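Local structure of heat-shock protein cognate (HSC) co-chaperone sgt12 (Aspergillus fumigatus, 3SZ7) at residues G120-T123 against T124-I128. The protein binds tail-anchored proteins bound for the endoplasmic reticulum, directs them to the GET pathway, and binds heat-shock chaperones through its TPR domain, the part in this structure. Numbering follows the deposited sequence.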
loop_
_atom_site.group_PDB
_atom_site.type_symbol
_atom_site.label_atom_id
_atom_site.label_comp_id
_atom_site.label_asym_id
_atom_site.label_seq_id
_atom_site.Cartn_x
_atom_site.Cartn_y
_atom_site.Cartn_z
ATOM N N GLY A 120 1.073 -9.099 4.204
ATOM C CA GLY A 120 1.543 -8.363 3.044
ATOM C C GLY A 120 2.966 -8.745 2.672
ATOM O O GLY A 120 3.274 -8.981 1.498
ATOM N N LEU A 121 3.843 -8.808 3.668
ATOM C CA LEU A 121 5.238 -9.161 3.415
ATOM C C LEU A 121 5.352 -10.608 2.950
ATOM O O LEU A 121 6.098 -10.919 2.019
ATOM C CB LEU A 121 6.090 -8.930 4.667
ATOM C CG LEU A 121 7.586 -9.238 4.531
ATOM C CD1 LEU A 121 8.194 -8.426 3.390
ATOM C CD2 LEU A 121 8.333 -8.969 5.839
ATOM N N GLU A 122 4.598 -11.494 3.592
ATOM C CA GLU A 122 4.625 -12.903 3.227
ATOM C C GLU A 122 4.189 -13.088 1.774
ATOM O O GLU A 122 4.841 -13.791 0.998
ATOM C CB GLU A 122 3.700 -13.714 4.137
ATOM C CG GLU A 122 3.541 -15.158 3.681
ATOM C CD GLU A 122 2.452 -15.908 4.429
ATOM O OE1 GLU A 122 2.175 -15.565 5.597
ATOM O OE2 GLU A 122 1.875 -16.845 3.840
ATOM N N THR A 123 3.074 -12.460 1.417
ATOM C CA THR A 123 2.526 -12.581 0.068
ATOM C C THR A 123 3.459 -11.979 -0.983
ATOM O O THR A 123 3.636 -12.552 -2.060
ATOM C CB THR A 123 1.132 -11.940 -0.021
ATOM O OG1 THR A 123 0.216 -12.707 0.769
ATOM C CG2 THR A 123 0.641 -11.909 -1.458
ATOM N N THR A 124 4.061 -10.833 -0.665
ATOM C CA THR A 124 5.028 -10.204 -1.563
ATOM C C THR A 124 6.259 -11.091 -1.775
ATOM O O THR A 124 6.721 -11.278 -2.905
ATOM C CB THR A 124 5.474 -8.837 -1.020
ATOM O OG1 THR A 124 4.324 -8.002 -0.849
ATOM C CG2 THR A 124 6.443 -8.161 -1.992
ATOM N N LYS A 125 6.793 -11.645 -0.693
ATOM C CA LYS A 125 7.952 -12.523 -0.818
ATOM C C LYS A 125 7.615 -13.755 -1.652
ATOM O O LYS A 125 8.450 -14.254 -2.403
ATOM C CB LYS A 125 8.446 -12.975 0.552
ATOM C CG LYS A 125 9.155 -11.915 1.367
ATOM C CD LYS A 125 9.577 -12.501 2.711
ATOM C CE LYS A 125 10.331 -11.488 3.554
ATOM N NZ LYS A 125 10.799 -12.111 4.820
ATOM N N ARG A 126 6.399 -14.263 -1.490
ATOM C CA ARG A 126 6.012 -15.456 -2.220
ATOM C C ARG A 126 5.947 -15.148 -3.710
ATOM O O ARG A 126 6.314 -15.988 -4.535
ATOM C CB ARG A 126 4.679 -16.004 -1.708
ATOM C CG ARG A 126 4.227 -17.274 -2.404
ATOM C CD ARG A 126 3.008 -17.883 -1.717
ATOM N NE ARG A 126 3.334 -18.351 -0.374
ATOM C CZ ARG A 126 2.854 -17.820 0.747
ATOM N NH1 ARG A 126 2.001 -16.804 0.696
ATOM N NH2 ARG A 126 3.218 -18.319 1.923
ATOM N N LYS A 127 5.479 -13.949 -4.046
ATOM C CA LYS A 127 5.392 -13.517 -5.446
ATOM C C LYS A 127 6.784 -13.389 -6.046
ATOM O O LYS A 127 7.016 -13.760 -7.195
ATOM C CB LYS A 127 4.670 -12.171 -5.563
ATOM C CG LYS A 127 3.261 -12.162 -4.984
ATOM C CD LYS A 127 2.211 -12.580 -5.996
ATOM C CE LYS A 127 0.836 -12.671 -5.331
ATOM N NZ LYS A 127 -0.264 -12.120 -6.176
ATOM N N ILE A 128 7.710 -12.852 -5.264
ATOM C CA ILE A 128 9.085 -12.704 -5.719
ATOM C C ILE A 128 9.736 -14.076 -5.888
ATOM O O ILE A 128 10.445 -14.315 -6.858
ATOM C CB ILE A 128 9.901 -11.814 -4.770
ATOM C CG1 ILE A 128 9.362 -10.378 -4.820
ATOM C CG2 ILE A 128 11.368 -11.845 -5.149
ATOM C CD1 ILE A 128 9.913 -9.473 -3.728
#
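Thr-124, the buried residue of the contact, turns its hydroxyl back onto the carbonyl of Gly-120, one helical turn earlier. Gly-120 O takes two bonds, from Thr-124 N at 3.0 Å and from Thr-124 OG1 at 2.8 Å, arriving from opposite faces of the carbonyl plane. With chi1 at -58°, OG1 sits beside its own backbone N, where it can reach that oxygen, a common way for a helical threonine to satisfy its hydroxyl. The exposed side is held differently. Glu-122 and Arg-126 run side by side in an i to i+4 salt bridge, and a single carboxylate oxygen does the work: Glu-122 OE2 lies in the guanidinium plane, 2.8 Å from Arg-126 NH2 and 3.1 Å from Arg-126 NH1. Both nitrogens meet it on its anti side, and the two flat groups stand 83° apart. Exposed Lys-125 lays its extended aliphatic chain obliquely across Leu-121, bringing Lys-125 CE to 3.7 Å from Leu-121 CG, a van der Waals contact between the side chains. The usual i to i+4 backbone bonds, such as Lys-125 N to Leu-121 O, link the same residues. Within the helical TPR domain, helix 115-133 lays Leu-121 and Thr-124 against Lys-99 of helix 95-109, while Thr-123, Thr-124 and Lys-127 touch Phe-90 of helix 79-91.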